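Carbamate kinase (Mycoplasma penetrans, PDB 4AXS) probably catalyses reversible phosphoryl transfer between carbamoyl phosphate and ADP, giving carbamate and ATP at the end of the arginine deiminase pathway. Local coordinates at residues V128-T133 and V205-G210; V137-P142 and P215-D220; I77-A82 and V151-S156. All coordinates share one frame; numbering follows the deposited sequence.

From the N terminus, contact 3 opens first: helix 71-83 supplies 77-82, and its partner 151-156 follows after 68 intervening residues. Within that span the chain enters 128-133 and 137-142, whose partners 205-210 and 215-220 come later still, so contacts 1 and 2 both cross contact 3. They also cross each other, with closing loops of 71 and 72 residues: strand 128-130 pairs with 205-207, and strand 134-137 with 214-218. Contact 1 is buried in the fold, contact 2 joins the next pair of strands, and contact 3 ties a helix to a surface loop. Contacts 1 and 3 both touch the second subunit; contact 2 does not.

Contact 1. Residues V128-T133 and V205-G210; sequences VLYFLT and VCIVGG
I207 N donates to L129 O at 2.7 Å, and L129 N reaches V205 O, so that L129 is bonded on both sides of C206. Further along, I207 O takes one hydrogen bond, from F131 N at 3.0 Å and nearly in line with the C=O bond (173°), and a weaker C-H contact from Y130 CA; one face of the Y130 ring neighbours the same oxygen. This is the ladder of a parallel strand pair. Strand 205-207 is in turn bonded through C206 to V66 of strand 64-68, and Y130 and L132 make backbone bonds to the second subunit, consistent with a sheet that spans the carbamate kinase dimer. On one face V128 CG2 meets V205 CG1. Y130 CG is anti to the backbone N (chi1 -168°), and the ring's CD2 meets I207 CG2 at 3.3 Å; its OH bonds H68. Beyond the strand, on the C206 side, the F131 ring turns its edge to C206 CB, 3.8 Å from CE1, while CD1 touches V208 CG1; the ring also meets F131 of the second subunit. G209 N donates to T133 OG1 at 3.0 Å, and a water bridges F131 O and G210 N.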
loop_
_atom_site.group_PDB
_atom_site.type_symbol
_atom_site.label_atom_id
_atom_site.label_comp_id
_atom_site.label_asym_id
_atom_site.label_seq_id
_atom_site.Cartn_x
_atom_site.Cartn_y
_atom_site.Cartn_z
ATOM N N VAL A 128 -8.768 9.228 6.026
ATOM C CA VAL A 128 -7.359 9.170 5.650
ATOM C C VAL A 128 -7.109 7.964 4.747
ATOM O O VAL A 128 -7.471 6.843 5.095
ATOM C CB VAL A 128 -6.403 9.108 6.863
ATOM C CG1 VAL A 128 -4.985 9.412 6.420
ATOM C CG2 VAL A 128 -6.809 10.098 7.940
ATOM N N LEU A 129 -6.490 8.211 3.591
ATOM C CA LEU A 129 -6.218 7.189 2.577
ATOM C C LEU A 129 -4.713 7.016 2.301
ATOM O O LEU A 129 -3.956 7.967 2.410
ATOM C CB LEU A 129 -6.918 7.568 1.271
ATOM C CG LEU A 129 -8.368 7.140 1.020
ATOM C CD1 LEU A 129 -9.099 6.859 2.319
ATOM C CD2 LEU A 129 -9.104 8.196 0.186
ATOM N N TYR A 130 -4.289 5.798 1.952
ATOM C CA TYR A 130 -2.921 5.548 1.491
ATOM C C TYR A 130 -2.956 4.826 0.165
ATOM O O TYR A 130 -3.271 3.640 0.116
ATOM C CB TYR A 130 -2.074 4.724 2.482
ATOM C CG TYR A 130 -0.599 4.727 2.103
ATOM C CD1 TYR A 130 -0.113 3.911 1.075
ATOM C CD2 TYR A 130 0.296 5.583 2.738
ATOM C CE1 TYR A 130 1.218 3.939 0.706
ATOM C CE2 TYR A 130 1.638 5.623 2.386
ATOM C CZ TYR A 130 2.099 4.812 1.370
ATOM O OH TYR A 130 3.434 4.869 1.036
ATOM N N PHE A 131 -2.632 5.539 -0.908
ATOM C CA PHE A 131 -2.550 4.934 -2.228
ATOM C C PHE A 131 -1.156 4.379 -2.491
ATOM O O PHE A 131 -0.166 5.108 -2.481
ATOM C CB PHE A 131 -2.891 5.944 -3.322
ATOM C CG PHE A 131 -4.208 6.616 -3.136
ATOM C CD1 PHE A 131 -4.303 7.793 -2.411
ATOM C CD2 PHE A 131 -5.360 6.084 -3.691
ATOM C CE1 PHE A 131 -5.523 8.421 -2.230
ATOM C CE2 PHE A 131 -6.586 6.713 -3.517
ATOM C CZ PHE A 131 -6.661 7.884 -2.786
ATOM N N LEU A 132 -1.079 3.086 -2.743
ATOM C CA LEU A 132 0.136 2.520 -3.286
ATOM C C LEU A 132 0.469 3.332 -4.551
ATOM O O LEU A 132 -0.413 3.557 -5.384
ATOM C CB LEU A 132 -0.107 1.040 -3.599
ATOM C CG LEU A 132 1.057 0.108 -3.937
ATOM C CD1 LEU A 132 1.034 -0.225 -5.417
ATOM C CD2 LEU A 132 2.424 0.674 -3.525
ATOM N N THR A 133 1.718 3.786 -4.689
ATOM C CA THR A 133 2.080 4.711 -5.768
ATOM C C THR A 133 3.098 4.208 -6.800
ATOM O O THR A 133 4.230 3.847 -6.470
ATOM C CB THR A 133 2.589 6.065 -5.198
ATOM O OG1 THR A 133 1.601 6.626 -4.322
ATOM C CG2 THR A 133 2.922 7.069 -6.336
ATOM N N VAL A 205 -8.017 13.156 3.351
ATOM C CA VAL A 205 -6.588 13.347 3.576
ATOM C C VAL A 205 -5.801 12.163 2.997
ATOM O O VAL A 205 -5.779 11.073 3.571
ATOM C CB VAL A 205 -6.266 13.570 5.068
ATOM C CG1 VAL A 205 -7.040 12.604 5.916
ATOM C CG2 VAL A 205 -4.771 13.444 5.327
ATOM N N CYS A 206 -5.158 12.412 1.856
ATOM C CA CYS A 206 -4.575 11.385 1.004
ATOM C C CYS A 206 -3.066 11.256 1.133
ATOM O O CYS A 206 -2.340 12.220 0.928
ATOM C CB CYS A 206 -4.861 11.717 -0.457
ATOM S SG CYS A 206 -6.568 12.044 -0.848
ATOM N N ILE A 207 -2.595 10.044 1.414
ATOM C CA ILE A 207 -1.164 9.782 1.497
ATOM C C ILE A 207 -0.691 9.126 0.210
ATOM O O ILE A 207 -1.169 8.054 -0.161
ATOM C CB ILE A 207 -0.817 8.896 2.702
ATOM C CG1 ILE A 207 -1.518 9.417 3.959
ATOM C CG2 ILE A 207 0.687 8.830 2.894
ATOM C CD1 ILE A 207 -1.385 8.506 5.156
ATOM N N VAL A 208 0.241 9.788 -0.471
ATOM C CA VAL A 208 0.736 9.321 -1.761
ATOM C C VAL A 208 2.229 9.558 -1.938
ATOM O O VAL A 208 2.879 10.214 -1.108
ATOM C CB VAL A 208 0.029 10.029 -2.913
ATOM C CG1 VAL A 208 -1.423 9.599 -2.994
ATOM C CG2 VAL A 208 0.143 11.532 -2.749
ATOM N N GLY A 209 2.767 9.031 -3.035
ATOM C CA GLY A 209 4.176 9.208 -3.366
ATOM C C GLY A 209 5.113 8.661 -2.301
ATOM O O GLY A 209 6.189 9.233 -2.053
ATOM N N GLY A 210 4.707 7.559 -1.664
ATOM C CA GLY A 210 5.533 6.917 -0.654
ATOM C C GLY A 210 6.880 6.546 -1.244
ATOM O O GLY A 210 6.938 5.878 -2.269
HETATM O O HOH W 1 2.236 5.918 -1.672
#

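Contact 2. Residues V137-P142 and P215-D220; sequences VDANDP and PTIIQD
V137 and I217 run side by side with their CA atoms 5.4 Å apart, tied by one backbone bond in which V137 N donates to T216 O at 3.0 Å; the bond is fairly straight at hydrogen (160°), but the donor stands above the carbonyl plane, about 41° out of it. V137 O adds a weaker touch, receiving a C-H from I217 CA. The side chains of V137 and I217 approach at a slant, and the contact is between branches: V137 CG2 lies 3.9 Å from I217 CG2. With chi1 at 76°, I217 places CG1 between its own N and carbonyl carbon and then extends, which carries CD1 to the methyl of A139 at 3.8 Å. I217 thus serves two partners: CG2 touches both V137 and A139, and CD1 reaches A139. T216 points away, and its OG1 is bound by Q134 and by the backbone of I214. A139 is the second residue of a type I turn, D138 to D141, in which D141 N bonds D138 O. D141 sits at the N-cap of helix 142-145, its OD1 making a weak bond to A143 N, while its OD2 holds the N of I186. The contact is the C-terminal end of strand 134-137, paired parallel with 214-218, in a mixed sheet (187-190, 134-137, 214-218 and 223-225) of this amino acid kinase family protein.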
loop_
_atom_site.group_PDB
_atom_site.type_symbol
_atom_site.label_atom_id
_atom_site.label_comp_id
_atom_site.label_asym_id
_atom_site.label_seq_id
_atom_site.Cartn_x
_atom_site.Cartn_y
_atom_site.Cartn_z
ATOM N N VAL A 137 7.971 7.376 -15.251
ATOM C CA VAL A 137 9.152 8.059 -15.739
ATOM C C VAL A 137 9.323 7.658 -17.192
ATOM O O VAL A 137 8.822 6.608 -17.624
ATOM C CB VAL A 137 10.404 7.695 -14.933
ATOM C CG1 VAL A 137 10.219 8.099 -13.481
ATOM C CG2 VAL A 137 10.686 6.208 -15.041
ATOM N N ASP A 138 9.995 8.516 -17.947
ATOM C CA ASP A 138 10.355 8.237 -19.322
ATOM C C ASP A 138 11.553 7.286 -19.314
ATOM O O ASP A 138 12.456 7.422 -18.479
ATOM C CB ASP A 138 10.663 9.560 -20.038
ATOM C CG ASP A 138 11.678 9.413 -21.149
ATOM O OD1 ASP A 138 11.273 9.117 -22.296
ATOM O OD2 ASP A 138 12.882 9.614 -20.872
ATOM N N ALA A 139 11.545 6.312 -20.221
ATOM C CA ALA A 139 12.570 5.263 -20.244
ATOM C C ALA A 139 13.879 5.740 -20.851
ATOM O O ALA A 139 14.922 5.102 -20.684
ATOM C CB ALA A 139 12.062 4.044 -20.990
ATOM N N ASN A 140 13.818 6.861 -21.563
ATOM C CA ASN A 140 15.013 7.476 -22.116
ATOM C C ASN A 140 15.682 8.456 -21.150
ATOM O O ASN A 140 16.671 9.111 -21.497
ATOM C CB ASN A 140 14.679 8.181 -23.424
ATOM C CG ASN A 140 14.817 7.271 -24.615
ATOM O OD1 ASN A 140 15.820 6.564 -24.755
ATOM N ND2 ASN A 140 13.808 7.274 -25.487
ATOM N N ASP A 141 15.133 8.557 -19.942
ATOM C CA ASP A 141 15.725 9.393 -18.906
ATOM C C ASP A 141 17.237 9.179 -18.877
ATOM O O ASP A 141 17.715 8.042 -18.800
ATOM C CB ASP A 141 15.104 9.073 -17.541
ATOM C CG ASP A 141 14.935 10.301 -16.663
ATOM O OD1 ASP A 141 15.947 10.813 -16.144
ATOM O OD2 ASP A 141 13.779 10.739 -16.481
ATOM N N PRO A 142 17.996 10.276 -18.974
ATOM C CA PRO A 142 19.457 10.249 -18.845
ATOM C C PRO A 142 19.918 9.476 -17.610
ATOM O O PRO A 142 20.960 8.824 -17.639
ATOM C CB PRO A 142 19.805 11.725 -18.702
ATOM C CG PRO A 142 18.749 12.423 -19.490
ATOM C CD PRO A 142 17.491 11.622 -19.301
ATOM N N PRO A 215 9.324 3.400 -9.523
ATOM C CA PRO A 215 9.713 3.741 -10.899
ATOM C C PRO A 215 8.976 2.854 -11.912
ATOM O O PRO A 215 9.150 1.630 -11.902
ATOM C CB PRO A 215 11.207 3.410 -10.937
ATOM C CG PRO A 215 11.653 3.418 -9.516
ATOM C CD PRO A 215 10.476 3.081 -8.665
ATOM N N THR A 216 8.170 3.466 -12.776
ATOM C CA THR A 216 7.402 2.721 -13.765
ATOM C C THR A 216 7.495 3.345 -15.155
ATOM O O THR A 216 7.046 4.474 -15.366
ATOM C CB THR A 216 5.921 2.668 -13.378
ATOM O OG1 THR A 216 5.781 2.003 -12.116
ATOM C CG2 THR A 216 5.115 1.922 -14.447
ATOM N N ILE A 217 8.056 2.607 -16.109
ATOM C CA ILE A 217 8.089 3.093 -17.489
ATOM C C ILE A 217 6.889 2.613 -18.313
ATOM O O ILE A 217 6.146 1.722 -17.897
ATOM C CB ILE A 217 9.409 2.741 -18.210
ATOM C CG1 ILE A 217 9.440 1.266 -18.609
ATOM C CG2 ILE A 217 10.624 3.127 -17.349
ATOM C CD1 ILE A 217 10.694 0.888 -19.391
ATOM N N ILE A 218 6.689 3.230 -19.471
ATOM C CA ILE A 218 5.627 2.815 -20.379
ATOM C C ILE A 218 6.226 2.336 -21.689
ATOM O O ILE A 218 6.929 3.082 -22.376
ATOM C CB ILE A 218 4.621 3.939 -20.655
ATOM C CG1 ILE A 218 3.831 4.260 -19.391
ATOM C CG2 ILE A 218 3.660 3.540 -21.752
ATOM C CD1 ILE A 218 2.702 5.242 -19.622
ATOM N N GLN A 219 5.951 1.080 -22.028
ATOM C CA GLN A 219 6.485 0.482 -23.241
ATOM C C GLN A 219 5.385 -0.199 -24.057
ATOM O O GLN A 219 4.896 -1.274 -23.700
ATOM C CB GLN A 219 7.613 -0.490 -22.901
ATOM C CG GLN A 219 8.340 -1.041 -24.103
ATOM C CD GLN A 219 9.636 -1.729 -23.723
ATOM O OE1 GLN A 219 10.059 -1.687 -22.564
ATOM N NE2 GLN A 219 10.277 -2.369 -24.698
ATOM N N ASP A 220 5.003 0.455 -25.152
ATOM C CA ASP A 220 3.946 -0.024 -26.038
ATOM C C ASP A 220 2.610 -0.057 -25.311
ATOM O O ASP A 220 1.924 -1.074 -25.314
ATOM C CB ASP A 220 4.283 -1.407 -26.596
ATOM C CG ASP A 220 5.663 -1.463 -27.226
ATOM O OD1 ASP A 220 5.955 -0.643 -28.128
ATOM O OD2 ASP A 220 6.459 -2.329 -26.809
#

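Contact 3. Residues I77-A82 and V151-S156; sequences IFNAFA and VGPFYS
F78 presents the edge of its ring, not a face, to the loop: CD2 comes within 4.2 Å of G152 CA, and CE2 lies 4.2 Å from P153 CD. Both loop atoms sit near the plane of the ring. The phenylalanine and proline side chains are nearly perpendicular, a rim of aromatic carbons against one corner of the pyrrolidine. With CG anti to its own N (chi1 180°), F78 sends the ring out from the helix toward the loop, where V151 CG1 also approaches CE2, more loosely. N79 approaches differently. Its side chain and that of P153 run antiparallel past one another, and the amide oxygen does the touching: N79 OD1 makes van der Waals contact with two loop carbons, 3.6 Å from G152 CA and 3.8 Å from P153 CD. P153 therefore rests against two residues of the helix, F78 and N79, neither of which makes a hydrogen bond to it. A further touch from the methyl of A82 to P153 CG is doubtful, because the place of that methyl in the model is uncertain. At G152 the backbone takes a positive phi of 64°, a conformation that suits glycine. The contact is small and lies at the surface, joining helix 71-83 to the loop after strand 149-150; residues 157-164 of that loop are not modelled, consistent with disorder. The F78 ring also packs edge-to-face with F96 and touches A99 of helix 96-121, while V151 is tied to the backbone of K180 and also touches F96; I77, A80 and F81 on the same helix as F78 pack against I77 and F81 of the second subunit.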
loop_
_atom_site.group_PDB
_atom_site.type_symbol
_atom_site.label_atom_id
_atom_site.label_comp_id
_atom_site.label_asym_id
_atom_site.label_seq_id
_atom_site.Cartn_x
_atom_site.Cartn_y
_atom_site.Cartn_z
ATOM N N ILE A 77 14.594 -3.394 4.216
ATOM C CA ILE A 77 13.769 -4.469 3.769
ATOM C C ILE A 77 14.474 -5.207 2.693
ATOM O O ILE A 77 14.333 -6.382 2.575
ATOM C CB ILE A 77 12.439 -3.956 3.197
ATOM C CG1 ILE A 77 11.482 -3.555 4.315
ATOM C CG2 ILE A 77 11.817 -5.008 2.328
ATOM C CD1 ILE A 77 10.400 -2.585 3.919
ATOM N N PHE A 78 15.222 -4.493 1.886
ATOM C CA PHE A 78 15.889 -5.075 0.748
ATOM C C PHE A 78 17.149 -5.847 1.132
ATOM O O PHE A 78 17.426 -6.903 0.599
ATOM C CB PHE A 78 16.213 -3.979 -0.242
ATOM C CG PHE A 78 16.908 -4.456 -1.455
ATOM C CD1 PHE A 78 16.197 -4.929 -2.525
ATOM C CD2 PHE A 78 18.274 -4.416 -1.531
ATOM C CE1 PHE A 78 16.834 -5.357 -3.652
ATOM C CE2 PHE A 78 18.921 -4.834 -2.647
ATOM C CZ PHE A 78 18.198 -5.306 -3.714
ATOM N N ASN A 79 17.893 -5.293 2.066
ATOM C CA ASN A 79 19.030 -5.941 2.673
ATOM C C ASN A 79 18.637 -7.308 3.204
ATOM O O ASN A 79 19.024 -8.328 2.695
ATOM C CB ASN A 79 19.508 -5.117 3.846
ATOM C CG ASN A 79 20.408 -3.987 3.424
ATOM O OD1 ASN A 79 20.821 -3.926 2.299
ATOM N ND2 ASN A 79 20.731 -3.116 4.329
ATOM N N ALA A 80 17.835 -7.256 4.250
ATOM C CA ALA A 80 17.168 -8.386 4.848
ATOM C C ALA A 80 16.799 -9.577 3.961
ATOM O O ALA A 80 16.816 -10.689 4.426
ATOM C CB ALA A 80 15.942 -7.909 5.584
ATOM N N PHE A 81 16.444 -9.365 2.710
ATOM C CA PHE A 81 16.018 -10.487 1.894
ATOM C C PHE A 81 17.259 -11.068 1.336
ATOM O O PHE A 81 17.304 -12.146 0.783
ATOM C CB PHE A 81 15.158 -10.007 0.759
ATOM C CG PHE A 81 13.701 -10.123 1.014
ATOM C CD1 PHE A 81 13.081 -11.331 1.027
ATOM C CD2 PHE A 81 12.939 -8.999 1.213
ATOM C CE1 PHE A 81 11.725 -11.415 1.242
ATOM C CE2 PHE A 81 11.600 -9.086 1.444
ATOM C CZ PHE A 81 10.989 -10.293 1.455
ATOM N N ALA A 82 18.288 -10.282 1.496
ATOM C CA ALA A 82 19.584 -10.572 0.985
ATOM C C ALA A 82 20.320 -10.946 2.188
ATOM O O ALA A 82 20.866 -12.018 2.312
ATOM C CB ALA A 82 20.176 -9.300 0.453
ATOM N N VAL A 151 23.088 1.455 -3.553
ATOM C CA VAL A 151 21.974 0.739 -2.922
ATOM C C VAL A 151 22.379 -0.649 -2.416
ATOM O O VAL A 151 23.247 -1.305 -3.000
ATOM C CB VAL A 151 20.774 0.598 -3.904
ATOM C CG1 VAL A 151 20.151 -0.798 -3.828
ATOM C CG2 VAL A 151 19.736 1.693 -3.651
ATOM N N GLY A 152 21.751 -1.085 -1.325
ATOM C CA GLY A 152 21.904 -2.444 -0.835
ATOM C C GLY A 152 23.304 -2.815 -0.388
ATOM O O GLY A 152 24.122 -1.942 -0.103
ATOM N N PRO A 153 23.584 -4.129 -0.326
ATOM C CA PRO A 153 24.825 -4.735 0.184
ATOM C C PRO A 153 26.117 -4.140 -0.386
ATOM O O PRO A 153 26.290 -4.085 -1.608
ATOM C CB PRO A 153 24.698 -6.199 -0.251
ATOM C CG PRO A 153 23.216 -6.438 -0.292
ATOM C CD PRO A 153 22.616 -5.147 -0.771
ATOM N N PHE A 154 27.011 -3.722 0.511
ATOM C CA PHE A 154 28.320 -3.172 0.162
ATOM C C PHE A 154 29.294 -4.304 -0.178
ATOM O O PHE A 154 30.453 -4.282 0.237
ATOM C CB PHE A 154 28.863 -2.350 1.343
ATOM N N TYR A 155 28.829 -5.295 -0.935
ATOM C CA TYR A 155 29.682 -6.432 -1.282
ATOM C C TYR A 155 30.529 -6.189 -2.527
ATOM O O TYR A 155 30.454 -5.118 -3.141
ATOM C CB TYR A 155 28.859 -7.709 -1.423
ATOM C CG TYR A 155 28.500 -8.316 -0.089
ATOM C CD1 TYR A 155 29.099 -7.864 1.080
ATOM C CD2 TYR A 155 27.561 -9.338 0.006
ATOM C CE1 TYR A 155 28.778 -8.411 2.306
ATOM C CE2 TYR A 155 27.231 -9.893 1.234
ATOM C CZ TYR A 155 27.844 -9.426 2.380
ATOM O OH TYR A 155 27.514 -9.980 3.597
ATOM N N SER A 156 31.333 -7.187 -2.888
ATOM C CA SER A 156 32.298 -7.035 -3.969
ATOM C C SER A 156 32.981 -8.365 -4.294
ATOM O O SER A 156 32.341 -9.422 -4.320
ATOM C CB SER A 156 33.337 -5.967 -3.596
ATOM O OG SER A 156 34.165 -5.637 -4.699
#